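PDB 7EHU: chitin oligosaccharide binding protein NagB2 from Paenibacillus sp. FPU-7, which binds short chitin oligosaccharides such as N,N'-diacetylchitobiose and N,N',N''-triacetylchitotriose, probably as the extracellular solute-binding component of a bacterial sugar importer. Local coordinates for residues A[173-176]-A[177-181]; A[241-245]-A[246-250]; A[155-158]-A[159-162]; A[231-234]-A[235-239]. All blocks are in the same frame, centred on the assembly; numbering follows the deposited sequence.

Contact 1: residues A[173-176]-A[177-181]; sequences FTKA and LEALK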
loop_
_atom_site.group_PDB
_atom_site.type_symbol
_atom_site.label_atom_id
_atom_site.label_comp_id
_atom_site.label_asym_id
_atom_site.label_seq_id
_atom_site.Cartn_x
_atom_site.Cartn_y
_atom_site.Cartn_z
ATOM N N PHE A 173 12.205 -15.287 14.392
ATOM C CA PHE A 173 11.708 -15.349 13.021
ATOM C C PHE A 173 12.535 -16.331 12.197
ATOM O O PHE A 173 11.983 -17.195 11.508
ATOM C CB PHE A 173 11.763 -13.926 12.439
ATOM C CG PHE A 173 11.260 -13.787 11.021
ATOM C CD1 PHE A 173 9.912 -13.939 10.710
ATOM C CD2 PHE A 173 12.129 -13.434 10.005
ATOM C CE1 PHE A 173 9.465 -13.772 9.397
ATOM C CE2 PHE A 173 11.678 -13.275 8.711
ATOM C CZ PHE A 173 10.355 -13.454 8.404
ATOM N N THR A 174 13.863 -16.227 12.269
ATOM C CA THR A 174 14.692 -17.169 11.527
ATOM C C THR A 174 14.497 -18.592 12.042
ATOM O O THR A 174 14.508 -19.541 11.248
ATOM C CB THR A 174 16.177 -16.759 11.532
ATOM O OG1 THR A 174 16.683 -16.712 12.866
ATOM C CG2 THR A 174 16.384 -15.387 10.909
ATOM N N LYS A 175 14.269 -18.760 13.351
ATOM C CA LYS A 175 14.012 -20.101 13.855
ATOM C C LYS A 175 12.720 -20.655 13.248
ATOM O O LYS A 175 12.646 -21.836 12.882
ATOM C CB LYS A 175 13.976 -20.138 15.389
ATOM C CG LYS A 175 13.728 -21.565 15.802
ATOM C CD LYS A 175 15.034 -22.341 15.500
ATOM C CE LYS A 175 14.898 -23.830 15.604
ATOM N NZ LYS A 175 14.064 -24.005 14.329
ATOM N N ALA A 176 11.697 -19.819 13.117
ATOM C CA ALA A 176 10.454 -20.271 12.507
ATOM C C ALA A 176 10.648 -20.629 11.039
ATOM O O ALA A 176 10.124 -21.651 10.565
ATOM C CB ALA A 176 9.420 -19.162 12.624
ATOM N N LEU A 177 11.389 -19.802 10.304
ATOM C CA LEU A 177 11.640 -20.112 8.901
ATOM C C LEU A 177 12.368 -21.445 8.766
ATOM O O LEU A 177 12.034 -22.254 7.889
ATOM C CB LEU A 177 12.461 -18.997 8.263
ATOM C CG LEU A 177 11.761 -17.640 8.192
ATOM C CD1 LEU A 177 12.713 -16.564 7.701
ATOM C CD2 LEU A 177 10.523 -17.668 7.313
ATOM N N GLU A 178 13.378 -21.677 9.619
ATOM C CA GLU A 178 14.127 -22.934 9.607
ATOM C C GLU A 178 13.191 -24.118 9.808
ATOM O O GLU A 178 13.284 -25.136 9.106
ATOM C CB GLU A 178 15.192 -22.905 10.716
ATOM C CG GLU A 178 16.469 -22.140 10.354
ATOM C CD GLU A 178 17.371 -21.814 11.552
ATOM O OE1 GLU A 178 17.142 -22.360 12.655
ATOM O OE2 GLU A 178 18.314 -21.008 11.371
ATOM N N ALA A 179 12.287 -24.007 10.777
ATOM C CA ALA A 179 11.394 -25.118 11.106
ATOM C C ALA A 179 10.388 -25.375 9.991
ATOM O O ALA A 179 10.059 -26.533 9.689
ATOM C CB ALA A 179 10.663 -24.819 12.419
ATOM N N LEU A 180 9.876 -24.311 9.376
ATOM C CA LEU A 180 8.948 -24.480 8.263
ATOM C C LEU A 180 9.650 -25.137 7.084
ATOM O O LEU A 180 9.135 -26.100 6.500
ATOM C CB LEU A 180 8.383 -23.121 7.852
ATOM C CG LEU A 180 7.418 -22.478 8.858
ATOM C CD1 LEU A 180 7.318 -20.975 8.619
ATOM C CD2 LEU A 180 6.035 -23.125 8.801
ATOM N N LYS A 181 10.853 -24.650 6.746
ATOM C CA LYS A 181 11.627 -25.229 5.652
ATOM C C LYS A 181 11.906 -26.705 5.905
ATOM O O LYS A 181 11.807 -27.526 4.987
ATOM C CB LYS A 181 12.927 -24.434 5.491
ATOM C CG LYS A 181 13.770 -24.723 4.230
ATOM C CD LYS A 181 13.028 -24.377 2.935
ATOM C CE LYS A 181 13.848 -24.679 1.692
ATOM N NZ LYS A 181 14.351 -26.081 1.689
#
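Phe-173 and Leu-177 meet one turn apart on helix 170-182, an amphipathic alpha-helix of the solute-binding fold with leucines on its buried side and charged residues on its outer side. Methyl CD1 of Leu-177 sits over one face of the Phe-173 ring in a CH-pi contact, 4.0 Å from the centroid and 29° off the normal, hence displaced toward the CE2 edge. The two side chains reach this position from different wells: in Phe-173 CG is anti to the backbone N (chi1 -179°), whereas in Leu-177 it stands beside the N (chi1 -65°), which swings CD1 back toward the preceding turn. Met-271 of strand 271-275 touches both residues, and the rings of Phe-151 and Trp-170 also meet Phe-173. Further along, CG of Leu-180 packs 3.3 Å from the carbonyl O of Ala-176. Backbone i to i+4 bonds run beneath these side chains, among them Leu-177 N to Phe-173 O at 2.9 Å. On the exposed side the Lys-175 chain, bent at chi2 and chi4, curls back across the extended Glu-178 at about a right angle. The resulting ion pair is long, so the lysine meets the carboxylate as much by its aliphatic part as by its charge: CD of Lys-175 lies 3.5 Å from OE1 of Glu-178, while NZ stays 3.9 Å from the same oxygen.

Contact 2: residues A[241-245]-A[246-250]; sequences DLKDK and GYIDP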
loop_
_atom_site.group_PDB
_atom_site.type_symbol
_atom_site.label_atom_id
_atom_site.label_comp_id
_atom_site.label_asym_id
_atom_site.label_seq_id
_atom_site.Cartn_x
_atom_site.Cartn_y
_atom_site.Cartn_z
ATOM N N ASP A 241 19.317 -13.203 1.501
ATOM C CA ASP A 241 19.490 -14.440 2.257
ATOM C C ASP A 241 18.169 -15.193 2.410
ATOM O O ASP A 241 18.155 -16.426 2.378
ATOM C CB ASP A 241 20.132 -14.172 3.627
ATOM C CG ASP A 241 20.721 -15.439 4.254
ATOM O OD1 ASP A 241 21.672 -16.015 3.663
ATOM O OD2 ASP A 241 20.237 -15.867 5.327
ATOM N N LEU A 242 17.049 -14.483 2.534
ATOM C CA LEU A 242 15.764 -15.167 2.616
ATOM C C LEU A 242 15.483 -15.964 1.348
ATOM O O LEU A 242 14.881 -17.041 1.403
ATOM C CB LEU A 242 14.646 -14.148 2.807
ATOM C CG LEU A 242 14.569 -13.410 4.142
ATOM C CD1 LEU A 242 13.484 -12.357 4.078
ATOM C CD2 LEU A 242 14.318 -14.363 5.300
ATOM N N LYS A 243 15.848 -15.417 0.188
ATOM C CA LYS A 243 15.682 -16.150 -1.064
ATOM C C LYS A 243 16.686 -17.294 -1.170
ATOM O O LYS A 243 16.308 -18.410 -1.546
ATOM C CB LYS A 243 15.829 -15.175 -2.237
ATOM C CG LYS A 243 15.673 -15.746 -3.659
ATOM C CD LYS A 243 14.239 -16.121 -4.005
ATOM C CE LYS A 243 14.146 -16.752 -5.395
ATOM N NZ LYS A 243 14.804 -18.096 -5.480
ATOM N N ASP A 244 17.959 -17.036 -0.823
ATOM C CA ASP A 244 19.003 -18.061 -0.916
ATOM C C ASP A 244 18.653 -19.294 -0.100
ATOM O O ASP A 244 18.989 -20.423 -0.484
ATOM C CB ASP A 244 20.338 -17.516 -0.391
ATOM C CG ASP A 244 20.996 -16.536 -1.337
ATOM O OD1 ASP A 244 20.648 -16.548 -2.535
ATOM O OD2 ASP A 244 21.862 -15.744 -0.880
ATOM N N LYS A 245 18.031 -19.093 1.060
ATOM C CA LYS A 245 17.676 -20.177 1.962
ATOM C C LYS A 245 16.418 -20.924 1.523
ATOM O O LYS A 245 16.067 -21.929 2.148
ATOM C CB LYS A 245 17.451 -19.595 3.374
ATOM C CG LYS A 245 18.717 -19.086 4.092
ATOM C CD LYS A 245 19.255 -20.080 5.114
ATOM C CE LYS A 245 20.590 -19.629 5.725
ATOM N NZ LYS A 245 20.502 -18.349 6.480
ATOM N N GLY A 246 15.714 -20.456 0.492
ATOM C CA GLY A 246 14.436 -21.046 0.141
ATOM C C GLY A 246 13.285 -20.612 1.021
ATOM O O GLY A 246 12.227 -21.252 1.023
ATOM N N TYR A 247 13.445 -19.524 1.765
ATOM C CA TYR A 247 12.370 -19.051 2.626
ATOM C C TYR A 247 11.325 -18.277 1.824
ATOM O O TYR A 247 10.128 -18.457 2.033
ATOM C CB TYR A 247 12.952 -18.234 3.781
ATOM C CG TYR A 247 13.917 -18.971 4.712
ATOM C CD1 TYR A 247 13.848 -20.353 4.895
ATOM C CD2 TYR A 247 14.869 -18.270 5.443
ATOM C CE1 TYR A 247 14.699 -21.006 5.770
ATOM C CE2 TYR A 247 15.731 -18.916 6.313
ATOM C CZ TYR A 247 15.640 -20.288 6.463
ATOM O OH TYR A 247 16.452 -20.978 7.332
ATOM N N ILE A 248 11.751 -17.432 0.886
ATOM C CA ILE A 248 10.843 -16.844 -0.093
ATOM C C ILE A 248 10.558 -17.888 -1.170
ATOM O O ILE A 248 11.469 -18.588 -1.619
ATOM C CB ILE A 248 11.449 -15.557 -0.686
ATOM C CG1 ILE A 248 11.501 -14.450 0.367
ATOM C CG2 ILE A 248 10.654 -15.085 -1.900
ATOM C CD1 ILE A 248 12.399 -13.246 -0.006
ATOM N N ASP A 249 9.281 -18.033 -1.554
ATOM C CA ASP A 249 8.829 -18.961 -2.595
ATOM C C ASP A 249 9.791 -18.915 -3.781
ATOM O O ASP A 249 10.001 -17.846 -4.356
ATOM C CB ASP A 249 7.433 -18.538 -3.059
ATOM C CG ASP A 249 6.791 -19.518 -4.020
ATOM O OD1 ASP A 249 7.489 -20.364 -4.607
ATOM O OD2 ASP A 249 5.552 -19.429 -4.182
ATOM N N PRO A 250 10.399 -20.042 -4.176
ATOM C CA PRO A 250 11.332 -20.006 -5.316
ATOM C C PRO A 250 10.707 -19.523 -6.592
ATOM O O PRO A 250 11.447 -19.150 -7.507
ATOM C CB PRO A 250 11.793 -21.466 -5.470
ATOM C CG PRO A 250 10.750 -22.278 -4.798
ATOM C CD PRO A 250 10.282 -21.408 -3.631
HETATM O O HOH W 1 13.844 -19.358 -2.878
HETATM O O HOH W 2 14.584 -19.963 -7.816
HETATM O O HOH W 3 18.318 -19.497 8.831
#
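Leu-242 and Tyr-247 meet where helix 230-244 ends in a Schellman motif: Tyr-247 N bonds to Leu-242 O at 2.9 Å, Gly-246 N to Lys-243 O, and Gly-246 has positive phi. Before them, Asp-241 offers the syn lone pair of OD2 to NZ of Lys-245 in a 2.7 Å salt bridge. Leu-242 O takes a second donor, Ile-248 N, at 3.2 Å from above the carbonyl plane. The leucine's CB packs on CD1 of Ile-248, and its CD2 meets the edge of the Tyr-247 ring. The Lys-243 side chain, bent at chi2 and chi4, brings NZ to a water that in turn donates to Lys-243 O and Ile-248 O; a second water links NZ with Pro-250 O. Lys-245 runs alongside Tyr-247, pointing the same way, with CB 3.4 Å above the ring plane over its centre. Leu-177, Glu-178 and Lys-181 of helix 170-182 also touch this tyrosine, while backbone bonds of Tyr-247 and Asp-249 to Ile-188 tie the turn to strand 188-189. With an alanine here in place of Tyr-247, the Lys-245 chain is likely to lose the ring beneath it and CD2 of Leu-242 its aromatic neighbour. At the ring's far end a water lies in its plane, 2.8 Å from Tyr-247 OH and in a weak bond with Lys-245 NZ.

Contact 3: residues A[155-158]-A[159-162]; sequences TKLF and ADAG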
loop_
_atom_site.group_PDB
_atom_site.type_symbol
_atom_site.label_atom_id
_atom_site.label_comp_id
_atom_site.label_asym_id
_atom_site.label_seq_id
_atom_site.Cartn_x
_atom_site.Cartn_y
_atom_site.Cartn_z
ATOM N N THR A 155 -1.649 -20.165 11.234
ATOM C CA THR A 155 -1.404 -20.689 12.566
ATOM C C THR A 155 -1.355 -22.210 12.557
ATOM O O THR A 155 -0.691 -22.808 13.414
ATOM C CB THR A 155 -2.489 -20.198 13.536
ATOM O OG1 THR A 155 -3.799 -20.425 12.983
ATOM C CG2 THR A 155 -2.334 -18.715 13.829
ATOM N N LYS A 156 -2.044 -22.845 11.606
ATOM C CA LYS A 156 -1.998 -24.302 11.469
ATOM C C LYS A 156 -0.644 -24.759 10.948
ATOM O O LYS A 156 -0.042 -25.681 11.496
ATOM C CB LYS A 156 -3.110 -24.737 10.507
ATOM C CG LYS A 156 -3.435 -26.209 10.336
ATOM C CD LYS A 156 -2.526 -26.694 9.236
ATOM C CE LYS A 156 -2.829 -28.057 8.684
ATOM N NZ LYS A 156 -1.799 -28.479 7.643
ATOM N N LEU A 157 -0.153 -24.135 9.873
ATOM C CA LEU A 157 1.142 -24.534 9.340
ATOM C C LEU A 157 2.251 -24.246 10.339
ATOM O O LEU A 157 3.197 -25.028 10.466
ATOM C CB LEU A 157 1.408 -23.822 8.016
ATOM C CG LEU A 157 0.528 -24.234 6.840
ATOM C CD1 LEU A 157 0.811 -23.334 5.649
ATOM C CD2 LEU A 157 0.709 -25.708 6.453
ATOM N N PHE A 158 2.170 -23.118 11.055
ATOM C CA PHE A 158 3.152 -22.859 12.102
ATOM C C PHE A 158 3.146 -23.989 13.129
ATOM O O PHE A 158 4.197 -24.521 13.481
ATOM C CB PHE A 158 2.890 -21.502 12.786
ATOM C CG PHE A 158 3.615 -20.323 12.160
ATOM C CD1 PHE A 158 3.652 -20.149 10.781
ATOM C CD2 PHE A 158 4.232 -19.365 12.953
ATOM C CE1 PHE A 158 4.281 -19.044 10.212
ATOM C CE2 PHE A 158 4.876 -18.270 12.386
ATOM C CZ PHE A 158 4.916 -18.125 11.011
ATOM N N ALA A 159 1.956 -24.369 13.612
ATOM C CA ALA A 159 1.853 -25.479 14.565
ATOM C C ALA A 159 2.387 -26.783 13.976
ATOM O O ALA A 159 3.055 -27.557 14.677
ATOM C CB ALA A 159 0.404 -25.652 15.029
ATOM N N ASP A 160 2.131 -27.032 12.682
ATOM C CA ASP A 160 2.680 -28.230 12.053
ATOM C C ASP A 160 4.199 -28.278 12.186
ATOM O O ASP A 160 4.784 -29.363 12.294
ATOM C CB ASP A 160 2.318 -28.272 10.565
ATOM C CG ASP A 160 0.834 -28.514 10.300
ATOM O OD1 ASP A 160 0.120 -29.026 11.183
ATOM O OD2 ASP A 160 0.394 -28.225 9.166
ATOM N N ALA A 161 4.852 -27.118 12.153
ATOM C CA ALA A 161 6.302 -27.015 12.234
ATOM C C ALA A 161 6.798 -26.812 13.656
ATOM O O ALA A 161 7.989 -26.557 13.852
ATOM C CB ALA A 161 6.804 -25.869 11.342
ATOM N N GLY A 162 5.917 -26.909 14.645
ATOM C CA GLY A 162 6.323 -26.790 16.025
ATOM C C GLY A 162 6.443 -25.379 16.554
ATOM O O GLY A 162 6.993 -25.190 17.645
#
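Lys-156 and Asp-160 form an i to i+4 salt bridge along the short helix 155-160, which ends in a Schellman motif. NZ of Lys-156 donates to OD2 of Asp-160 at 2.7 Å, on that oxygen's syn lone pair. Part of the aliphatic chain follows the carboxylate as well, with CD and CE of Lys-156 each 3.3 Å from OD2 of Asp-160. The lysine gets there by leaving the backbone with CG anti to N (chi1 -171°) and turning once, at chi2 (-89°), before running on extended. CD2 of Leu-157 packs against the same OD2 at 3.7 Å. Were Asp-160 replaced by an alanine, the ammonium group of Lys-156 would probably lose its partner and its chain be set free to turn. Behind the pair, Asp-160 N bonds to Lys-156 O at 2.8 Å, fixing the two residues one turn apart. Asn-154 positions the start of the helix: its OD1 accepts from Leu-157 N and, weakly, from Lys-156 N. On the buried side Phe-158 meets the ring of Tyr-153 and packs on Leu-180 of helix 170-182. At the other end Ala-161 N bonds to Leu-157 O, and Gly-162 at positive phi (84°) completes the motif, its N 2.9 Å from Ala-159 O and the following Ile-163 N bonded to Phe-158 O.

Contact 4: residues A[231-234]-A[235-239]; sequences AVLD and GFKRL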
loop_
_atom_site.group_PDB
_atom_site.type_symbol
_atom_site.label_atom_id
_atom_site.label_comp_id
_atom_site.label_asym_id
_atom_site.label_seq_id
_atom_site.Cartn_x
_atom_site.Cartn_y
_atom_site.Cartn_z
ATOM N N ALA A 231 24.042 0.055 6.900
ATOM C CA ALA A 231 22.837 -0.476 7.528
ATOM C C ALA A 231 21.719 -0.671 6.511
ATOM O O ALA A 231 20.880 -1.560 6.692
ATOM C CB ALA A 231 22.366 0.447 8.652
ATOM N N VAL A 232 21.681 0.141 5.445
ATOM C CA VAL A 232 20.701 -0.082 4.381
ATOM C C VAL A 232 21.082 -1.332 3.591
ATOM O O VAL A 232 20.244 -2.208 3.328
ATOM C CB VAL A 232 20.579 1.155 3.470
ATOM C CG1 VAL A 232 19.642 0.866 2.289
ATOM C CG2 VAL A 232 20.083 2.367 4.258
ATOM N N LEU A 233 22.363 -1.430 3.209
ATOM C CA LEU A 233 22.859 -2.619 2.527
ATOM C C LEU A 233 22.540 -3.879 3.322
ATOM O O LEU A 233 22.155 -4.901 2.744
ATOM C CB LEU A 233 24.368 -2.483 2.284
ATOM C CG LEU A 233 25.077 -3.740 1.791
ATOM C CD1 LEU A 233 24.547 -4.183 0.431
ATOM C CD2 LEU A 233 26.582 -3.515 1.741
ATOM N N ASP A 234 22.638 -3.807 4.658
ATOM C CA ASP A 234 22.337 -4.964 5.498
ATOM C C ASP A 234 20.923 -5.482 5.228
ATOM O O ASP A 234 20.708 -6.696 5.136
ATOM C CB ASP A 234 22.520 -4.591 6.975
ATOM C CG ASP A 234 22.253 -5.753 7.923
ATOM O OD1 ASP A 234 21.952 -5.509 9.102
ATOM O OD2 ASP A 234 22.415 -6.915 7.510
ATOM N N GLY A 235 19.955 -4.576 5.065
ATOM C CA GLY A 235 18.594 -5.004 4.769
ATOM C C GLY A 235 18.494 -5.785 3.470
ATOM O O GLY A 235 17.767 -6.779 3.386
ATOM N N PHE A 236 19.223 -5.348 2.441
ATOM C CA PHE A 236 19.190 -6.048 1.163
ATOM C C PHE A 236 19.954 -7.352 1.232
ATOM O O PHE A 236 19.571 -8.318 0.567
ATOM C CB PHE A 236 19.693 -5.143 0.050
ATOM C CG PHE A 236 18.728 -4.053 -0.280
ATOM C CD1 PHE A 236 17.572 -4.324 -0.993
ATOM C CD2 PHE A 236 18.928 -2.769 0.180
ATOM C CE1 PHE A 236 16.652 -3.318 -1.275
ATOM C CE2 PHE A 236 18.012 -1.772 -0.106
ATOM C CZ PHE A 236 16.870 -2.050 -0.830
ATOM N N LYS A 237 21.018 -7.404 2.042
ATOM C CA LYS A 237 21.676 -8.678 2.302
ATOM C C LYS A 237 20.719 -9.678 2.934
ATOM O O LYS A 237 20.705 -10.854 2.559
ATOM C CB LYS A 237 22.930 -8.491 3.160
ATOM C CG LYS A 237 24.051 -7.788 2.390
ATOM C CD LYS A 237 25.378 -7.687 3.132
ATOM C CE LYS A 237 25.665 -9.022 3.786
ATOM N NZ LYS A 237 26.934 -9.285 4.463
ATOM N N ARG A 238 19.926 -9.245 3.904
ATOM C CA ARG A 238 18.964 -10.154 4.515
ATOM C C ARG A 238 17.877 -10.582 3.527
ATOM O O ARG A 238 17.448 -11.742 3.543
ATOM C CB ARG A 238 18.364 -9.512 5.766
ATOM C CG ARG A 238 19.344 -9.374 6.937
ATOM C CD ARG A 238 18.791 -8.465 8.004
ATOM N NE ARG A 238 19.798 -8.029 8.967
ATOM C CZ ARG A 238 19.975 -8.506 10.184
ATOM N NH1 ARG A 238 19.189 -9.452 10.681
ATOM N NH2 ARG A 238 20.922 -7.971 10.932
ATOM N N LEU A 239 17.390 -9.657 2.694
ATOM C CA LEU A 239 16.394 -10.023 1.689
ATOM C C LEU A 239 16.938 -11.115 0.782
ATOM O O LEU A 239 16.270 -12.120 0.520
ATOM C CB LEU A 239 16.027 -8.802 0.849
ATOM C CG LEU A 239 14.981 -8.996 -0.252
ATOM C CD1 LEU A 239 13.616 -9.400 0.292
ATOM C CD2 LEU A 239 14.871 -7.728 -1.074
#
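Asp-234 and Arg-238 form an i to i+4 salt bridge on helix 230-244, the carboxylate meeting the edge of the guanidinium group. OD1 of Asp-234 uses its syn lone pair for NH2 of Arg-238 at 3.2 Å, with the oxygen only 7° out of the guanidinium plane. NE of Arg-238 adds two weak bonds, one to each oxygen, that to OD2 of Asp-234 also 3.2 Å long. The grip is thus shared over three longish bonds, and the carboxylate and guanidinium planes stand 59° apart, so this is not a flat two-pronged pairing. Asp-234 holds CG anti to its N (chi1 -179°), which carries the carboxylate toward the next turn, while the arginine runs extended from CG to NE to meet it. Trp-170 holds the same guanidinium by a cation-pi contact, and Thr-211 touches both partners. Leu-233 is the second large contributor: its CD1 lies 4.1 Å from CG of Lys-237, an obliquely crossed aliphatic contact. Beneath this aliphatic contact Lys-237 N bonds to Leu-233 O at 2.8 Å. Val-232 and Phe-236 lie side by side on the buried face, CG1 of the valine at the ring edge, in plane, and 3.9 Å from CE2 of Phe-236. Helix 230-244 packs here against three others: Phe-236 inserts among Leu-400 and Val-404 of helix 394-408 and Leu-417 and Val-418 of helix 414-430, Leu-233 and Lys-237 reach Pro-414 at the start of the latter, and Val-232 packs on Ala-212 at the end of helix 197-212.

Along the chain the order is contact 3, contact 1, contact 4, contact 2. Helix 155-160 of contact 3 is followed by helix 170-182 of contact 1; the centres of contacts 3 and 1 lie 11 Å apart, and Leu-180 and Ala-179 pack on the end of the shorter helix. Contacts 4 and 2 both use helix 230-244, its body and its C-terminal end, with centres 14 Å apart. Contact 1 also touches contact 2, through Leu-177 against Leu-242 and Tyr-247. Through these touches three helices and the loop after helix 230-244 become one packed region. The side chain of Phe-236 in contact 4 is about 14 Å from a bound NAG, so this packing lies away from the sugar itself.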